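Local coordinates for protein beta-galactosidase (PDB 6Y2K) that releases terminal non-reducing beta-D-galactose from beta-galactosides as a cold-active, hexameric GH42 glycosidase, at residues 412-424 with 468-480. Residues are numbered along the deposited sequence; the frame is centred on the assembly and turned at random. Where two conformers were deposited one is given.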
ATOM      1  N   VAL A 412     -13.520  27.274  31.006  1.00 19.94           N
ATOM      2  CA  VAL A 412     -14.223  26.753  29.838  1.00 19.47           C
ATOM      3  C   VAL A 412     -15.176  25.664  30.306  1.00 18.58           C
ATOM      4  O   VAL A 412     -14.767  24.771  31.050  1.00 18.14           O
ATOM      5  CB  VAL A 412     -13.241  26.153  28.805  1.00 19.60           C
ATOM      6  CG1 VAL A 412     -13.993  25.569  27.615  1.00 19.93           C
ATOM      7  CG2 VAL A 412     -12.251  27.213  28.347  1.00 20.26           C
ATOM      8  N   ALA A 413     -16.434  25.748  29.866  1.00 18.04           N
ATOM      9  CA  ALA A 413     -17.450  24.743  30.163  1.00 17.49           C
ATOM     10  C   ALA A 413     -17.912  24.034  28.889  1.00 17.31           C
ATOM     11  O   ALA A 413     -18.142  24.675  27.853  1.00 17.48           O
ATOM     12  CB  ALA A 413     -18.638  25.377  30.871  1.00 17.69           C
ATOM     13  N   LEU A 414     -18.032  22.711  28.984  1.00 16.30           N
ATOM     14  CA  LEU A 414     -18.643  21.874  27.956  1.00 15.86           C
ATOM     15  C   LEU A 414     -19.932  21.311  28.557  1.00 15.61           C
ATOM     16  O   LEU A 414     -19.885  20.633  29.576  1.00 15.77           O
ATOM     17  CB  LEU A 414     -17.680  20.749  27.578  1.00 15.62           C
ATOM     18  CG  LEU A 414     -18.104  19.776  26.466  1.00 15.93           C
ATOM     19  CD1 LEU A 414     -16.876  19.129  25.847  1.00 16.49           C
ATOM     20  CD2 LEU A 414     -19.074  18.698  26.949  1.00 16.21           C
ATOM     21  N   MET A 415     -21.075  21.604  27.949  1.00 16.05           N
ATOM     22  CA  MET A 415     -22.371  21.150  28.473  1.00 16.39           C
ATOM     23  C   MET A 415     -22.717  19.746  27.974  1.00 16.50           C
ATOM     24  O   MET A 415     -22.919  19.548  26.764  1.00 15.67           O
ATOM     25  CB  MET A 415     -23.482  22.126  28.071  1.00 16.87           C
ATOM     26  CG  MET A 415     -24.867  21.795  28.623  1.00 17.68           C
ATOM     27  SD  MET A 415     -26.065  23.107  28.308  1.00 18.13           S
ATOM     28  CE  MET A 415     -25.515  24.309  29.518  1.00 17.97           C
ATOM     29  N   PHE A 416     -22.797  18.795  28.910  1.00 16.21           N
ATOM     30  CA  PHE A 416     -23.175  17.412  28.633  1.00 16.26           C
ATOM     31  C   PHE A 416     -24.563  17.135  29.216  1.00 16.34           C
ATOM     32  O   PHE A 416     -24.790  17.361  30.405  1.00 16.34           O
ATOM     33  CB  PHE A 416     -22.158  16.453  29.253  1.00 16.42           C
ATOM     34  CG  PHE A 416     -22.357  15.019  28.851  1.00 16.49           C
ATOM     35  CD1 PHE A 416     -23.218  14.193  29.568  1.00 16.65           C
ATOM     36  CD2 PHE A 416     -21.710  14.499  27.735  1.00 16.69           C
ATOM     37  CE1 PHE A 416     -23.412  12.874  29.196  1.00 16.44           C
ATOM     38  CE2 PHE A 416     -21.910  13.180  27.352  1.00 16.71           C
ATOM     39  CZ  PHE A 416     -22.760  12.365  28.085  1.00 16.60           C
ATOM     40  N   ASP A 417     -25.464  16.630  28.376  1.00 16.04           N
ATOM     41  CA  ASP A 417     -26.856  16.392  28.739  0.50 16.07           C
ATOM     42  C   ASP A 417     -27.210  14.931  28.428  1.00 16.01           C
ATOM     43  O   ASP A 417     -27.232  14.540  27.264  1.00 15.37           O
ATOM     44  CB  ASP A 417     -27.747  17.358  27.945  0.50 16.43           C
ATOM     45  CG  ASP A 417     -29.162  17.435  28.482  0.50 16.76           C
ATOM     46  OD1 ASP A 417     -29.423  18.268  29.378  0.50 17.07           O
ATOM     47  OD2 ASP A 417     -30.018  16.677  27.988  0.50 17.00           O
ATOM     48  N   TYR A 418     -27.481  14.132  29.466  1.00 15.73           N
ATOM     49  CA  TYR A 418     -27.880  12.729  29.263  1.00 15.95           C
ATOM     50  C   TYR A 418     -29.140  12.592  28.393  1.00 15.88           C
ATOM     51  O   TYR A 418     -29.228  11.688  27.561  1.00 15.71           O
ATOM     52  CB  TYR A 418     -28.041  11.993  30.599  1.00 15.46           C
ATOM     53  CG  TYR A 418     -26.716  11.735  31.270  1.00 15.20           C
ATOM     54  CD1 TYR A 418     -25.960  10.604  30.956  1.00 15.19           C
ATOM     55  CD2 TYR A 418     -26.198  12.633  32.202  1.00 15.10           C
ATOM     56  CE1 TYR A 418     -24.730  10.373  31.560  1.00 15.09           C
ATOM     57  CE2 TYR A 418     -24.969  12.409  32.811  1.00 15.11           C
ATOM     58  CZ  TYR A 418     -24.240  11.278  32.484  1.00 14.91           C
ATOM     59  OH  TYR A 418     -23.020  11.060  33.079  1.00 14.72           O
ATOM     60  N   ASP A 419     -30.084  13.512  28.549  1.00 16.08           N
ATOM     61  CA  ASP A 419     -31.295  13.472  27.743  1.00 16.66           C
ATOM     62  C   ASP A 419     -30.987  13.659  26.255  1.00 16.48           C
ATOM     63  O   ASP A 419     -31.560  12.960  25.417  1.00 16.56           O
ATOM     64  CB  ASP A 419     -32.330  14.494  28.221  1.00 17.14           C
ATOM     65  CG  ASP A 419     -33.725  14.149  27.772  1.00 17.61           C
ATOM     66  OD1 ASP A 419     -34.318  13.229  28.378  1.00 18.13           O
ATOM     67  OD2 ASP A 419     -34.220  14.786  26.812  1.00 18.04           O
ATOM     68  N   ALA A 420     -30.076  14.583  25.937  1.00 16.38           N
ATOM     69  CA  ALA A 420     -29.589  14.769  24.562  1.00 16.05           C
ATOM     70  C   ALA A 420     -28.888  13.507  24.048  1.00 16.00           C
ATOM     71  O   ALA A 420     -29.121  13.083  22.916  1.00 15.96           O
ATOM     72  CB  ALA A 420     -28.645  15.965  24.471  1.00 16.24           C
ATOM     73  N   CYS A 421     -28.052  12.909  24.892  1.00 15.45           N
ATOM     74  CA  CYS A 421     -27.386  11.644  24.557  1.00 15.63           C
ATOM     75  C   CYS A 421     -28.378  10.554  24.129  1.00 15.49           C
ATOM     76  O   CYS A 421     -28.193   9.907  23.093  1.00 15.63           O
ATOM     77  CB  CYS A 421     -26.548  11.150  25.738  1.00 15.90           C
ATOM     78  SG  CYS A 421     -25.443   9.799  25.310  1.00 16.62           S
ATOM     79  N   TRP A 422     -29.445  10.383  24.907  1.00 15.12           N
ATOM     80  CA  TRP A 422     -30.493   9.399  24.602  1.00 15.18           C
ATOM     81  C   TRP A 422     -31.197   9.718  23.279  1.00 15.29           C
ATOM     82  O   TRP A 422     -31.351   8.839  22.425  1.00 15.27           O
ATOM     83  CB  TRP A 422     -31.529   9.317  25.732  1.00 15.10           C
ATOM     84  CG  TRP A 422     -30.948   9.047  27.094  1.00 15.02           C
ATOM     85  CD1 TRP A 422     -29.803   8.363  27.374  1.00 14.98           C
ATOM     86  CD2 TRP A 422     -31.510   9.424  28.360  1.00 15.00           C
ATOM     87  NE1 TRP A 422     -29.600   8.315  28.734  1.00 15.40           N
ATOM     88  CE2 TRP A 422     -30.635   8.952  29.362  1.00 15.10           C
ATOM     89  CE3 TRP A 422     -32.661  10.118  28.743  1.00 15.03           C
ATOM     90  CZ2 TRP A 422     -30.884   9.141  30.726  1.00 14.93           C
ATOM     91  CZ3 TRP A 422     -32.907  10.316  30.103  1.00 15.14           C
ATOM     92  CH2 TRP A 422     -32.016   9.827  31.077  1.00 15.11           C
ATOM     93  N   SER A 423     -31.596  10.975  23.108  1.00 15.66           N
ATOM     94  CA  SER A 423     -32.232  11.431  21.877  1.00 16.73           C
ATOM     95  C   SER A 423     -31.374  11.115  20.641  1.00 16.84           C
ATOM     96  O   SER A 423     -31.832  10.452  19.705  1.00 16.27           O
ATOM     97  CB  SER A 423     -32.528  12.936  21.949  1.00 17.61           C
ATOM     98  OG  SER A 423     -32.965  13.417  20.680  1.00 19.53           O
ATOM     99  N   LEU A 424     -30.118  11.549  20.681  1.00 16.75           N
ATOM    100  CA  LEU A 424     -29.200  11.370  19.557  1.00 17.37           C
ATOM    101  C   LEU A 424     -28.795   9.901  19.307  1.00 16.47           C
ATOM    102  O   LEU A 424     -28.540   9.519  18.170  1.00 16.46           O
ATOM    103  CB  LEU A 424     -27.966  12.264  19.751  1.00 18.17           C
ATOM    104  CG  LEU A 424     -28.298  13.768  19.764  1.00 19.26           C
ATOM    105  CD1 LEU A 424     -27.223  14.560  20.482  1.00 19.61           C
ATOM    106  CD2 LEU A 424     -28.465  14.308  18.365  1.00 19.66           C
ATOM    107  N   LEU A 468     -18.277  28.847  26.733  1.00 16.82           N
ATOM    108  CA  LEU A 468     -19.280  27.807  26.931  1.00 16.88           C
ATOM    109  C   LEU A 468     -19.536  27.112  25.601  1.00 16.77           C
ATOM    110  O   LEU A 468     -19.887  27.774  24.625  1.00 16.98           O
ATOM    111  CB  LEU A 468     -20.587  28.430  27.433  1.00 17.09           C
ATOM    112  CG  LEU A 468     -21.811  27.518  27.606  1.00 17.13           C
ATOM    113  CD1 LEU A 468     -21.516  26.368  28.549  1.00 17.41           C
ATOM    114  CD2 LEU A 468     -23.003  28.312  28.115  1.00 17.30           C
ATOM    115  N   VAL A 469     -19.385  25.788  25.582  1.00 16.05           N
ATOM    116  CA  VAL A 469     -19.592  24.984  24.385  1.00 16.22           C
ATOM    117  C   VAL A 469     -20.709  23.972  24.628  1.00 15.99           C
ATOM    118  O   VAL A 469     -20.646  23.219  25.595  1.00 15.59           O
ATOM    119  CB  VAL A 469     -18.301  24.243  23.982  1.00 16.07           C
ATOM    120  CG1 VAL A 469     -18.536  23.380  22.735  1.00 16.11           C
ATOM    121  CG2 VAL A 469     -17.176  25.241  23.740  1.00 16.23           C
ATOM    122  N   LEU A 470     -21.731  23.988  23.763  1.00 16.06           N
ATOM    123  CA  LEU A 470     -22.814  22.996  23.766  1.00 16.02           C
ATOM    124  C   LEU A 470     -22.607  22.097  22.539  1.00 15.53           C
ATOM    125  O   LEU A 470     -22.987  22.476  21.427  1.00 14.64           O
ATOM    126  CB  LEU A 470     -24.203  23.655  23.692  1.00 16.64           C
ATOM    127  CG  LEU A 470     -24.632  24.844  24.571  1.00 17.40           C
ATOM    128  CD1 LEU A 470     -26.152  24.855  24.759  1.00 17.44           C
ATOM    129  CD2 LEU A 470     -23.927  24.976  25.905  1.00 17.13           C
ATOM    130  N   PRO A 471     -21.966  20.922  22.715  1.00 14.96           N
ATOM    131  CA  PRO A 471     -21.623  20.144  21.521  1.00 14.90           C
ATOM    132  C   PRO A 471     -22.804  19.769  20.645  1.00 14.98           C
ATOM    133  O   PRO A 471     -22.681  19.811  19.420  1.00 15.06           O
ATOM    134  CB  PRO A 471     -20.962  18.890  22.101  1.00 15.05           C
ATOM    135  CG  PRO A 471     -20.357  19.370  23.369  1.00 15.14           C
ATOM    136  CD  PRO A 471     -21.360  20.340  23.921  1.00 15.04           C
ATOM    137  N   ALA A 472     -23.924  19.400  21.272  1.00 15.19           N
ATOM    138  CA  ALA A 472     -25.143  18.976  20.558  1.00 15.46           C
ATOM    139  C   ALA A 472     -26.323  18.935  21.528  1.00 15.76           C
ATOM    140  O   ALA A 472     -26.803  17.871  21.915  1.00 15.38           O
ATOM    141  CB  ALA A 472     -24.932  17.622  19.904  1.00 15.33           C
ATOM    142  N   GLN A 473     -26.770  20.119  21.936  1.00 16.10           N
ATOM    143  CA  GLN A 473     -27.817  20.241  22.954  1.00 16.64           C
ATOM    144  C   GLN A 473     -29.168  20.105  22.250  1.00 16.41           C
ATOM    145  O   GLN A 473     -29.827  21.093  21.946  1.00 16.05           O
ATOM    146  CB  GLN A 473     -27.669  21.578  23.697  1.00 16.74           C
ATOM    147  CG  GLN A 473     -28.531  21.731  24.941  1.00 17.52           C
ATOM    148  CD  GLN A 473     -28.257  20.708  26.044  1.00 18.11           C
ATOM    149  OE1 GLN A 473     -27.136  20.221  26.156  1.00 21.46           O
ATOM    150  NE2 GLN A 473     -29.256  20.371  26.837  1.00 17.00           N
ATOM    151  N   ALA A 474     -29.546  18.854  21.982  1.00 16.69           N
ATOM    152  CA  ALA A 474     -30.647  18.511  21.061  1.00 16.91           C
ATOM    153  C   ALA A 474     -31.953  19.227  21.395  1.00 17.08           C
ATOM    154  O   ALA A 474     -32.533  19.893  20.537  1.00 16.86           O
ATOM    155  CB  ALA A 474     -30.849  17.002  21.017  1.00 16.84           C
ATOM    156  N   HIS A 475     -32.386  19.106  22.646  1.00 17.59           N
ATOM    157  CA  HIS A 475     -33.498  19.898  23.167  1.00 18.01           C
ATOM    158  C   HIS A 475     -32.998  20.973  24.125  1.00 18.44           C
ATOM    159  O   HIS A 475     -32.232  20.679  25.045  1.00 18.42           O
ATOM    160  CB  HIS A 475     -34.516  19.004  23.889  1.00 18.19           C
ATOM    161  CG  HIS A 475     -35.631  19.770  24.534  1.00 18.03           C
ATOM    162  ND1 HIS A 475     -36.513  20.545  23.810  1.00 18.56           N
ATOM    163  CD2 HIS A 475     -35.993  19.903  25.832  1.00 17.96           C
ATOM    164  CE1 HIS A 475     -37.377  21.111  24.635  1.00 18.54           C
ATOM    165  NE2 HIS A 475     -37.078  20.744  25.867  1.00 18.46           N
ATOM    166  N   ILE A 476     -33.450  22.206  23.894  1.00 18.59           N
ATOM    167  CA  ILE A 476     -33.165  23.350  24.751  1.00 19.09           C
ATOM    168  C   ILE A 476     -34.457  23.657  25.503  1.00 19.61           C
ATOM    169  O   ILE A 476     -35.465  24.001  24.879  1.00 18.64           O
ATOM    170  CB  ILE A 476     -32.769  24.607  23.927  1.00 18.97           C
ATOM    171  CG1 ILE A 476     -31.494  24.340  23.109  1.00 18.85           C
ATOM    172  CG2 ILE A 476     -32.589  25.826  24.836  1.00 18.89           C
ATOM    173  CD1 ILE A 476     -31.187  25.409  22.090  1.00 18.59           C
ATOM    174  N   THR A 477     -34.420  23.542  26.831  1.00 20.77           N
ATOM    175  CA  THR A 477     -35.574  23.911  27.666  1.00 22.18           C
ATOM    176  C   THR A 477     -35.764  25.429  27.607  1.00 22.79           C
ATOM    177  O   THR A 477     -34.808  26.159  27.344  1.00 22.54           O
ATOM    178  CB  THR A 477     -35.403  23.504  29.139  1.00 22.16           C
ATOM    179  OG1 THR A 477     -34.227  24.120  29.679  1.00 22.48           O
ATOM    180  CG2 THR A 477     -35.287  21.996  29.282  1.00 23.13           C
ATOM    181  N   PRO A 478     -36.999  25.915  27.832  1.00 24.34           N
ATOM    182  CA  PRO A 478     -37.172  27.376  27.888  1.00 24.68           C
ATOM    183  C   PRO A 478     -36.293  28.049  28.950  1.00 24.62           C
ATOM    184  O   PRO A 478     -35.870  29.194  28.768  1.00 25.39           O
ATOM    185  CB  PRO A 478     -38.661  27.536  28.228  1.00 25.22           C
ATOM    186  CG  PRO A 478     -39.291  26.293  27.691  1.00 25.22           C
ATOM    187  CD  PRO A 478     -38.287  25.208  27.944  1.00 24.81           C
ATOM    188  N   GLU A 479     -35.999  27.316  30.022  1.00 25.04           N
ATOM    189  CA  GLU A 479     -35.191  27.855  31.107  0.50 25.22           C
ATOM    190  C   GLU A 479     -33.713  27.934  30.695  1.00 25.00           C
ATOM    191  O   GLU A 479     -33.026  28.917  31.024  1.00 24.10           O
ATOM    192  CB  GLU A 479     -35.398  27.051  32.399  0.50 26.08           C
ATOM    193  CG  GLU A 479     -36.761  27.280  33.060  0.50 26.46           C
ATOM    194  CD  GLU A 479     -37.904  26.512  32.403  0.50 26.68           C
ATOM    195  OE1 GLU A 479     -37.652  25.753  31.441  0.50 26.91           O
ATOM    196  OE2 GLU A 479     -39.060  26.671  32.845  0.50 27.01           O
ATOM    197  N   LEU A 480     -33.223  26.922  29.967  1.00 23.83           N
ATOM    198  CA  LEU A 480     -31.873  26.994  29.409  1.00 22.54           C
ATOM    199  C   LEU A 480     -31.760  28.151  28.419  1.00 21.50           C
ATOM    200  O   LEU A 480     -30.787  28.893  28.463  1.00 21.27           O
ATOM    201  CB  LEU A 480     -31.440  25.680  28.744  1.00 22.49           C
ATOM    202  CG  LEU A 480     -30.073  25.730  28.031  1.00 22.03           C
ATOM    203  CD1 LEU A 480     -28.968  26.198  28.975  1.00 21.60           C
ATOM    204  CD2 LEU A 480     -29.728  24.380  27.430  1.00 22.34           C
TER
HETATM  205  O   HOH W   1     -24.789  19.309  24.795  1.00 15.42           O
HETATM  206  O   HOH W   2     -31.474  17.739  25.140  1.00 19.63           O
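Ala-413 to Met-415 and Leu-468 to Leu-470 run as adjacent parallel strands in the mixed sheet of the trimerisation domain, a member of the class I glutaminase-like clan; helices 418-426 and 478-486 follow these strands. The strand axes diverge by only 16°, and Val-469 takes both bonds: its N donates to Ala-413 O (2.8 Å) and its O accepts from Met-415 N (2.9 Å). At the end of strand 412-415, Met-415 CB lies 3.6 Å from Leu-470 CD2. With CG anti to the backbone N (chi1 -177°), its chain runs on past Gln-473, and the bend at chi3 turns CE to Leu-480 CD1. Gln-473, crossing at about a right angle, gives Asp-417 OD1 a weak NE2 bond of 3.3 Å in the conformer described, while a water donates to both Gln-473 OE1 (2.9 Å) and Met-415 O. Asp-417 OD1 also hydrogen-bonds Ser-458 OG, and OD2 caps helix 418-426 by accepting from Ala-420 N (2.9 Å). Leu-424 CD1 meets Ala-472 CB at 3.9 Å. A leucine replacing Gln-473 would probably leave the bridging water without its second acceptor. Main-chain bonds thus set the register, while apolar contacts and a water-linked amide join loop 471-477 to the helix start.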